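Local coordinates for protein glutathione synthetase-like effector 30 (Gpa-GSS30-apo) (Globodera pallida, PDB 5OET) that probably acts as a parasitism effector and is built like glutathione synthetase, the ATP-dependent ligase that joins glycine to gamma-glutamylcysteine, at residues 359-364 and 375-380; 84-89 and 459-464; 168-173 and 470-475. All coordinates share one frame; numbering follows the deposited sequence.

Overall arrangement
Interaction 3 is the buried one of the three: two long strands pair in the large mixed sheet, held by backbone hydrogen bonds. Interaction 2 reaches the same sheet about 22 Å away between centres, where one beta bridge gives way to a turn packed on an aromatic ring, close to the second subunit. Interaction 1 lies on the other side of the chain's centre from interaction 2 and belongs to no sheet; a partly exposed salt bridge joins a loop to a helix. Interactions 1 and 3 nevertheless share helix 98-119 as a neighbour and touch directly, Val380 CG2 lying 4.0 Å from Tyr169 CE2. Chemistry thus shifts from side-chain charge to ring packing to main-chain pairing.

Interaction 1: 359-364 and 375-380; sequences GMVEKF and EAIRKV
Arg378 reaches out from its helix and meets the carboxylate of Glu362 edge to edge. The strong bond runs from Arg378 NH2 to Glu362 OE2, 2.8 Å with an N-H...O angle of 162°, and takes the syn lone pair of that oxygen. Arg378 NE adds two weak bonds, each 3.4 Å long, one to Glu362 OE1 and one to Glu362 OE2. Carboxylate and guanidinium planes are only 27° apart, so this is a side-on salt bridge through NE and NH2. Val361 covers one face of the same guanidinium: its CG2 methyl sits over the centre, 3.8 Å from Arg378 CZ. The Val361 CG2 branch also meets Ile377 CG2 at 4.1 Å, giving the polar pair an apolar flank.

Torsions bring the two charged groups together. Both side chains leave with CG anti to the carbonyl carbon. Arg378 then bends at chi2 and runs on extended, while Glu362 bends at its own chi2 (75°) and crosses the arginine at about a right angle. Further out, Lys357 O accepts a second bond from NH2, and Gln381 OE1 takes one from NH1, so three partners hold the guanidinium, which should fix its rotation. The loop itself is folded tightly, with Lys363 N bonded to Gly359 O and Phe364 N to Val361 O at 3.0 Å each. Behind the apolar flank, Ile377 packs on Ala110 of helix 98-119 and on Phe365. The far end of the loop segment is held separately, by Phe364 meeting Phe124 edge-to-face and bonding through its carbonyl to Arg117. The whole is a side-on arginine-carboxylate salt bridge joining helix 373-380 to the loop preceding it, within the eukaryotic glutathione synthetase fold.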
loop_
_atom_site.group_PDB
_atom_site.type_symbol
_atom_site.label_atom_id
_atom_site.label_comp_id
_atom_site.label_asym_id
_atom_site.label_seq_id
_atom_site.Cartn_x
_atom_site.Cartn_y
_atom_site.Cartn_z
ATOM N N GLY A 359 4.629 38.919 -27.004
ATOM C CA GLY A 359 6.099 38.852 -27.028
ATOM C C GLY A 359 6.786 38.107 -25.886
ATOM O O GLY A 359 7.878 37.586 -26.064
ATOM N N MET A 360 6.152 38.040 -24.717
ATOM C CA MET A 360 6.822 37.578 -23.506
ATOM C C MET A 360 7.202 36.099 -23.523
ATOM O O MET A 360 8.177 35.718 -22.885
ATOM C CB MET A 360 5.980 37.898 -22.278
ATOM C CG MET A 360 5.817 39.389 -22.022
ATOM S SD MET A 360 7.281 40.169 -21.323
ATOM C CE MET A 360 6.811 41.895 -21.518
ATOM N N VAL A 361 6.447 35.271 -24.233
ATOM C CA VAL A 361 6.819 33.861 -24.465
ATOM C C VAL A 361 7.850 33.776 -25.586
ATOM O O VAL A 361 8.866 33.105 -25.452
ATOM C CB VAL A 361 5.601 32.977 -24.835
ATOM C CG1 VAL A 361 6.033 31.573 -25.224
ATOM C CG2 VAL A 361 4.605 32.906 -23.690
ATOM N N GLU A 362 7.580 34.486 -26.680
ATOM C CA GLU A 362 8.415 34.444 -27.895
ATOM C C GLU A 362 9.890 34.737 -27.585
ATOM O O GLU A 362 10.782 34.173 -28.211
ATOM C CB GLU A 362 7.867 35.423 -28.954
ATOM C CG GLU A 362 6.618 34.940 -29.705
ATOM C CD GLU A 362 5.310 34.988 -28.907
ATOM O OE1 GLU A 362 4.272 34.468 -29.404
ATOM O OE2 GLU A 362 5.305 35.541 -27.778
ATOM N N LYS A 363 10.110 35.597 -26.588
ATOM C CA LYS A 363 11.430 36.006 -26.093
ATOM C C LYS A 363 12.367 34.835 -25.756
ATOM O O LYS A 363 13.565 34.943 -25.952
ATOM C CB LYS A 363 11.229 36.898 -24.851
ATOM C CG LYS A 363 12.475 37.507 -24.224
ATOM C CD LYS A 363 12.159 38.083 -22.847
ATOM C CE LYS A 363 13.223 39.042 -22.322
ATOM N NZ LYS A 363 14.476 38.344 -21.918
ATOM N N PHE A 364 11.828 33.727 -25.249
ATOM C CA PHE A 364 12.640 32.571 -24.849
ATOM C C PHE A 364 12.691 31.426 -25.874
ATOM O O PHE A 364 13.128 30.332 -25.528
ATOM C CB PHE A 364 12.120 32.051 -23.501
ATOM C CG PHE A 364 12.151 33.085 -22.411
ATOM C CD1 PHE A 364 13.320 33.313 -21.685
ATOM C CD2 PHE A 364 11.030 33.855 -22.135
ATOM C CE1 PHE A 364 13.363 34.277 -20.693
ATOM C CE2 PHE A 364 11.067 34.827 -21.152
ATOM C CZ PHE A 364 12.234 35.034 -20.424
ATOM N N GLU A 375 3.920 28.791 -29.916
ATOM C CA GLU A 375 2.511 28.829 -30.364
ATOM C C GLU A 375 1.651 27.815 -29.615
ATOM O O GLU A 375 0.538 28.127 -29.197
ATOM C CB GLU A 375 2.400 28.618 -31.874
ATOM C CG GLU A 375 3.057 29.733 -32.679
ATOM C CD GLU A 375 2.705 29.717 -34.167
ATOM O OE1 GLU A 375 2.180 28.683 -34.659
ATOM O OE2 GLU A 375 2.954 30.751 -34.858
ATOM N N ALA A 376 2.189 26.612 -29.447
ATOM C CA ALA A 376 1.617 25.584 -28.563
ATOM C C ALA A 376 1.283 26.125 -27.193
ATOM O O ALA A 376 0.196 25.859 -26.685
ATOM C CB ALA A 376 2.567 24.406 -28.421
ATOM N N ILE A 377 2.217 26.867 -26.600
ATOM C CA ILE A 377 1.991 27.556 -25.320
ATOM C C ILE A 377 0.901 28.631 -25.415
ATOM O O ILE A 377 0.072 28.716 -24.521
ATOM C CB ILE A 377 3.283 28.191 -24.762
ATOM C CG1 ILE A 377 4.246 27.095 -24.325
ATOM C CG2 ILE A 377 2.992 29.085 -23.560
ATOM C CD1 ILE A 377 5.606 27.601 -23.897
ATOM N N ARG A 378 0.895 29.444 -26.475
ATOM C CA ARG A 378 -0.130 30.471 -26.614
ATOM C C ARG A 378 -1.523 29.881 -26.674
ATOM O O ARG A 378 -2.432 30.465 -26.105
ATOM C CB ARG A 378 0.115 31.373 -27.820
ATOM C CG ARG A 378 1.356 32.256 -27.726
ATOM C CD ARG A 378 1.263 33.264 -26.606
ATOM N NE ARG A 378 2.305 34.283 -26.634
ATOM C CZ ARG A 378 2.451 35.235 -25.709
ATOM N NH1 ARG A 378 1.624 35.309 -24.668
ATOM N NH2 ARG A 378 3.430 36.134 -25.820
ATOM N N LYS A 379 -1.694 28.737 -27.346
ATOM C CA LYS A 379 -3.013 28.046 -27.443
ATOM C C LYS A 379 -3.699 27.768 -26.087
ATOM O O LYS A 379 -4.921 27.877 -25.982
ATOM C CB LYS A 379 -2.891 26.721 -28.206
ATOM C CG LYS A 379 -3.331 26.727 -29.655
ATOM C CD LYS A 379 -2.725 25.528 -30.410
ATOM C CE LYS A 379 -3.580 25.001 -31.573
ATOM N NZ LYS A 379 -3.705 25.955 -32.726
ATOM N N VAL A 380 -2.913 27.412 -25.067
ATOM C CA VAL A 380 -3.453 27.060 -23.726
ATOM C C VAL A 380 -3.526 28.217 -22.712
ATOM O O VAL A 380 -4.075 28.032 -21.626
ATOM C CB VAL A 380 -2.676 25.874 -23.075
ATOM C CG1 VAL A 380 -2.508 24.725 -24.066
ATOM C CG2 VAL A 380 -1.311 26.311 -22.555
#

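Interaction 2: 84-89 and 459-464; sequences TQFLPL and VRPNMA
This is a single antiparallel bridge in the large mixed sheet, where strand 83-90 meets the end of strand 454-459, followed by a type II turn that packs its proline on an aromatic ring. Leu89 and Val459 form the hydrogen-bonded pair: Val459 N gives a nearly straight bond to Leu89 O (2.9 Å), arriving almost along the C=O axis, and Leu89 N returns a weak one of 3.3 Å to Val459 O. Their side chains lie side by side, pointing the same way, with Leu89 CD1 3.9 Å from Val459 CB. Pro88 CA adds a C-H...O contact to the same Val459 carbonyl.

Beyond the bridge, 459-464 leaves the sheet in the turn, which runs from Arg460 to Met463 with Pro461 and Asn462 at its corners; Asn462 takes the positive phi (57°) expected at the third position of a type II turn. The turn places Pro461 against Phe86. Pro461 CG sits over the ring face, 4.0 Å from the Phe86 centroid and displaced toward the rim, a CH-pi contact, while Pro461 CD touches the ring tip at Phe86 CZ. Phe86 gets there with CG in the crowded position between backbone N and carbonyl carbon (chi1 72°), and Ala58 and Leu59 of helix 44-59 also pack on it.

Gln85 crosses Pro461 obliquely, its CG and CD against Pro461 CB. Its bent chain folds OE1 back to accept a bond from Phe86 N at 3.2 Å. At this end the second subunit is close: Asn462 OD1 bonds Met82 N of that subunit, Gln85 NE2 weakly bonds its Met82 O, and Thr84 OG1 pairs with Thr84 OG1 of the other copy.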
loop_
_atom_site.group_PDB
_atom_site.type_symbol
_atom_site.label_atom_id
_atom_site.label_comp_id
_atom_site.label_asym_id
_atom_site.label_seq_id
_atom_site.Cartn_x
_atom_site.Cartn_y
_atom_site.Cartn_z
ATOM N N THR A 84 -3.189 6.242 9.733
ATOM C CA THR A 84 -3.371 6.498 8.323
ATOM C C THR A 84 -4.819 6.323 7.881
ATOM O O THR A 84 -5.581 5.548 8.465
ATOM C CB THR A 84 -2.465 5.621 7.448
ATOM O OG1 THR A 84 -2.639 4.251 7.796
ATOM C CG2 THR A 84 -1.020 6.011 7.619
ATOM N N GLN A 85 -5.149 7.072 6.825
ATOM C CA GLN A 85 -6.473 7.120 6.220
ATOM C C GLN A 85 -6.313 7.156 4.712
ATOM O O GLN A 85 -5.336 7.716 4.236
ATOM C CB GLN A 85 -7.243 8.363 6.693
ATOM C CG GLN A 85 -8.724 8.335 6.381
ATOM C CD GLN A 85 -9.405 7.085 6.918
ATOM O OE1 GLN A 85 -9.424 6.026 6.255
ATOM N NE2 GLN A 85 -9.973 7.195 8.126
ATOM N N PHE A 86 -7.259 6.569 3.972
ATOM C CA PHE A 86 -7.163 6.544 2.506
ATOM C C PHE A 86 -7.530 7.908 1.947
ATOM O O PHE A 86 -8.210 8.696 2.614
ATOM C CB PHE A 86 -7.973 5.407 1.831
ATOM C CG PHE A 86 -9.474 5.600 1.857
ATOM C CD1 PHE A 86 -10.234 5.168 2.958
ATOM C CD2 PHE A 86 -10.130 6.186 0.787
ATOM C CE1 PHE A 86 -11.603 5.354 2.987
ATOM C CE2 PHE A 86 -11.490 6.366 0.817
ATOM C CZ PHE A 86 -12.232 5.957 1.912
ATOM N N LEU A 87 -7.048 8.178 0.739
ATOM C CA LEU A 87 -7.250 9.463 0.090
ATOM C C LEU A 87 -8.569 9.444 -0.672
ATOM O O LEU A 87 -8.841 8.494 -1.395
ATOM C CB LEU A 87 -6.106 9.731 -0.879
ATOM C CG LEU A 87 -4.704 9.891 -0.264
ATOM C CD1 LEU A 87 -3.640 9.968 -1.355
ATOM C CD2 LEU A 87 -4.617 11.102 0.643
ATOM N N PRO A 88 -9.392 10.492 -0.537
ATOM C CA PRO A 88 -10.643 10.443 -1.284
ATOM C C PRO A 88 -10.424 10.370 -2.808
ATOM O O PRO A 88 -9.533 11.011 -3.348
ATOM C CB PRO A 88 -11.344 11.740 -0.869
ATOM C CG PRO A 88 -10.233 12.652 -0.516
ATOM C CD PRO A 88 -9.250 11.761 0.184
ATOM N N LEU A 89 -11.270 9.587 -3.457
ATOM C CA LEU A 89 -11.095 9.161 -4.832
ATOM C C LEU A 89 -12.442 9.085 -5.541
ATOM O O LEU A 89 -13.499 8.938 -4.916
ATOM C CB LEU A 89 -10.423 7.792 -4.863
ATOM C CG LEU A 89 -11.123 6.632 -4.102
ATOM C CD1 LEU A 89 -11.937 5.752 -5.036
ATOM C CD2 LEU A 89 -10.142 5.746 -3.345
ATOM N N VAL A 459 -15.807 8.592 -3.267
ATOM C CA VAL A 459 -15.630 7.687 -2.136
ATOM C C VAL A 459 -14.791 8.371 -1.075
ATOM O O VAL A 459 -13.658 8.727 -1.342
ATOM C CB VAL A 459 -14.904 6.419 -2.591
ATOM C CG1 VAL A 459 -14.795 5.413 -1.450
ATOM C CG2 VAL A 459 -15.632 5.837 -3.781
ATOM N N ARG A 460 -15.346 8.545 0.122
ATOM C CA ARG A 460 -14.674 9.248 1.200
ATOM C C ARG A 460 -14.587 8.373 2.432
ATOM O O ARG A 460 -15.470 7.555 2.656
ATOM C CB ARG A 460 -15.423 10.507 1.573
ATOM C CG ARG A 460 -14.998 11.712 0.761
ATOM C CD ARG A 460 -15.924 12.899 1.016
ATOM N NE ARG A 460 -16.809 13.194 -0.126
ATOM C CZ ARG A 460 -17.884 13.998 -0.094
ATOM N NH1 ARG A 460 -18.260 14.620 1.031
ATOM N NH2 ARG A 460 -18.589 14.192 -1.214
ATOM N N PRO A 461 -13.530 8.575 3.249
ATOM C CA PRO A 461 -13.356 7.966 4.572
ATOM C C PRO A 461 -14.539 8.130 5.535
ATOM O O PRO A 461 -15.019 9.236 5.728
ATOM C CB PRO A 461 -12.162 8.724 5.135
ATOM C CG PRO A 461 -11.372 9.130 3.940
ATOM C CD PRO A 461 -12.342 9.356 2.843
ATOM N N ASN A 462 -14.993 7.019 6.113
ATOM C CA ASN A 462 -16.033 6.997 7.169
ATOM C C ASN A 462 -17.378 7.656 6.804
ATOM O O ASN A 462 -18.078 8.152 7.681
ATOM C CB ASN A 462 -15.456 7.566 8.482
ATOM C CG ASN A 462 -14.250 6.775 8.972
ATOM O OD1 ASN A 462 -14.397 5.717 9.613
ATOM N ND2 ASN A 462 -13.047 7.267 8.654
ATOM N N MET A 463 -17.737 7.637 5.518
ATOM C CA MET A 463 -19.092 7.994 5.073
ATOM C C MET A 463 -19.522 7.170 3.889
ATOM O O MET A 463 -18.696 6.571 3.226
ATOM C CB MET A 463 -19.217 9.464 4.699
ATOM C CG MET A 463 -18.145 10.074 3.828
ATOM S SD MET A 463 -18.503 11.852 3.757
ATOM C CE MET A 463 -20.040 11.924 2.829
ATOM N N ALA A 464 -20.828 7.157 3.624
ATOM C CA ALA A 464 -21.376 6.517 2.441
ATOM C C ALA A 464 -20.883 7.253 1.196
ATOM O O ALA A 464 -20.636 8.472 1.248
ATOM C CB ALA A 464 -22.896 6.495 2.482
#

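Interaction 3: 168-173 and 470-475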
loop_
_atom_site.group_PDB
_atom_site.type_symbol
_atom_site.label_atom_id
_atom_site.label_comp_id
_atom_site.label_asym_id
_atom_site.label_seq_id
_atom_site.Cartn_x
_atom_site.Cartn_y
_atom_site.Cartn_z
ATOM N N ASP A 168 -1.349 22.499 -14.509
ATOM C CA ASP A 168 -2.748 22.101 -14.396
ATOM C C ASP A 168 -3.636 22.690 -15.523
ATOM O O ASP A 168 -3.468 23.826 -15.937
ATOM C CB ASP A 168 -3.280 22.469 -13.011
ATOM C CG ASP A 168 -2.586 21.680 -11.883
ATOM O OD1 ASP A 168 -1.922 20.657 -12.159
ATOM O OD2 ASP A 168 -2.685 22.082 -10.708
ATOM N N TYR A 169 -4.577 21.888 -16.012
ATOM C CA TYR A 169 -5.459 22.258 -17.104
ATOM C C TYR A 169 -6.931 21.948 -16.819
ATOM O O TYR A 169 -7.251 21.051 -16.045
ATOM C CB TYR A 169 -5.020 21.534 -18.368
ATOM C CG TYR A 169 -3.596 21.867 -18.802
ATOM C CD1 TYR A 169 -2.529 21.147 -18.315
ATOM C CD2 TYR A 169 -3.331 22.898 -19.731
ATOM C CE1 TYR A 169 -1.238 21.429 -18.722
ATOM C CE2 TYR A 169 -2.041 23.190 -20.145
ATOM C CZ TYR A 169 -0.991 22.453 -19.637
ATOM O OH TYR A 169 0.317 22.702 -20.001
ATOM N N MET A 170 -7.802 22.734 -17.443
ATOM C CA MET A 170 -9.250 22.543 -17.450
ATOM C C MET A 170 -9.631 22.411 -18.920
ATOM O O MET A 170 -9.133 23.175 -19.743
ATOM C CB MET A 170 -9.956 23.775 -16.853
ATOM C CG MET A 170 -11.017 23.490 -15.797
ATOM S SD MET A 170 -10.505 23.767 -14.066
ATOM C CE MET A 170 -11.633 22.678 -13.189
ATOM N N ALA A 171 -10.477 21.442 -19.262
ATOM C CA ALA A 171 -11.185 21.466 -20.551
ATOM C C ALA A 171 -12.274 22.530 -20.405
ATOM O O ALA A 171 -13.058 22.469 -19.469
ATOM C CB ALA A 171 -11.777 20.107 -20.890
ATOM N N SER A 172 -12.292 23.520 -21.294
ATOM C CA SER A 172 -13.212 24.656 -21.162
ATOM C C SER A 172 -14.159 24.731 -22.343
ATOM O O SER A 172 -13.732 24.575 -23.478
ATOM C CB SER A 172 -12.415 25.943 -21.073
ATOM O OG SER A 172 -13.266 27.052 -20.853
ATOM N N GLN A 173 -15.428 24.999 -22.061
ATOM C CA GLN A 173 -16.486 25.026 -23.067
ATOM C C GLN A 173 -16.533 26.389 -23.761
ATOM O O GLN A 173 -17.033 27.361 -23.192
ATOM C CB GLN A 173 -17.853 24.715 -22.416
ATOM C CG GLN A 173 -18.923 24.183 -23.371
ATOM C CD GLN A 173 -20.143 23.627 -22.623
ATOM O OE1 GLN A 173 -20.967 24.387 -22.118
ATOM N NE2 GLN A 173 -20.254 22.295 -22.541
ATOM N N ASP A 470 -22.382 15.725 -10.150
ATOM C CA ASP A 470 -21.693 16.551 -11.144
ATOM C C ASP A 470 -20.321 16.907 -10.605
ATOM O O ASP A 470 -20.216 17.350 -9.475
ATOM C CB ASP A 470 -22.466 17.840 -11.410
ATOM C CG ASP A 470 -23.835 17.588 -12.014
ATOM O OD1 ASP A 470 -24.276 16.409 -12.031
ATOM O OD2 ASP A 470 -24.457 18.586 -12.460
ATOM N N ALA A 471 -19.281 16.720 -11.409
ATOM C CA ALA A 471 -17.925 17.159 -11.053
ATOM C C ALA A 471 -17.182 17.741 -12.239
ATOM O O ALA A 471 -17.489 17.418 -13.374
ATOM C CB ALA A 471 -17.138 15.997 -10.484
ATOM N N THR A 472 -16.191 18.582 -11.952
ATOM C CA THR A 472 -15.319 19.168 -12.968
ATOM C C THR A 472 -13.923 18.611 -12.725
ATOM O O THR A 472 -13.358 18.861 -11.667
ATOM C CB THR A 472 -15.267 20.722 -12.904
ATOM O OG1 THR A 472 -15.078 21.153 -11.552
ATOM C CG2 THR A 472 -16.535 21.339 -13.421
ATOM N N PRO A 473 -13.375 17.838 -13.689
ATOM C CA PRO A 473 -12.009 17.361 -13.566
ATOM C C PRO A 473 -10.956 18.435 -13.909
ATOM O O PRO A 473 -11.254 19.413 -14.593
ATOM C CB PRO A 473 -11.952 16.195 -14.549
ATOM C CG PRO A 473 -12.943 16.527 -15.587
ATOM C CD PRO A 473 -13.988 17.408 -14.960
ATOM N N GLU A 474 -9.744 18.225 -13.401
ATOM C CA GLU A 474 -8.615 19.121 -13.582
ATOM C C GLU A 474 -7.418 18.220 -13.857
ATOM O O GLU A 474 -7.064 17.401 -13.034
ATOM C CB GLU A 474 -8.384 19.960 -12.323
ATOM C CG GLU A 474 -7.372 21.096 -12.467
ATOM C CD GLU A 474 -6.727 21.528 -11.135
ATOM O OE1 GLU A 474 -5.953 20.730 -10.522
ATOM O OE2 GLU A 474 -6.963 22.684 -10.708
ATOM N N LEU A 475 -6.812 18.389 -15.028
ATOM C CA LEU A 475 -5.694 17.563 -15.506
ATOM C C LEU A 475 -4.353 18.170 -15.132
ATOM O O LEU A 475 -4.084 19.293 -15.487
ATOM C CB LEU A 475 -5.769 17.480 -17.025
ATOM C CG LEU A 475 -4.731 16.681 -17.793
ATOM C CD1 LEU A 475 -4.874 15.187 -17.527
ATOM C CD2 LEU A 475 -4.887 17.000 -19.273
HETATM O O HOH W 1 -12.391 20.362 -16.860
#
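Strands 168-173 and 470-475 pair antiparallel within the large mixed sheet of the glutathione synthetase fold, but tightly at one end alone. There Tyr169 and Leu475 make the hydrogen-bonded pair: Tyr169 N to Leu475 O is 2.7 Å and Leu475 N to Tyr169 O is 2.9 Å, both in the carbonyl plane. C-H...O contacts from Asp168 CA to Leu475 O and from Glu474 CA to Tyr169 O flank the pair. The side chains of the pair leave on one face, where Tyr169 and Leu475 pack against helix 98-119; the tyrosine OH is bonded to Gln183 NE2 on the neighbouring strand.

Beside the pair, the carboxylates of Asp168 and Glu474 stack with planes 25° apart, Asp168 OD2 lying 3.5 Å from Glu474 OE1. Two negative charges this close would repel, so the pKa of one may be raised and it could hold a proton; Arg166, salt-bridged to Asp168 OD1, would offset part of the negative charge. Glu474 is the one partly exposed residue in an otherwise buried contact.

Away from the pair the strands splay, their axes 139° apart in direction. Met170 bends at chi2 to bring CE over to the diverging strand, 3.6 Å from Pro473 O. Where direct backbone bonding has lapsed, a water gives a 2.7 Å hydrogen bond to Pro473 O and weakly accepts one from Ala171 N, at 3.3 Å.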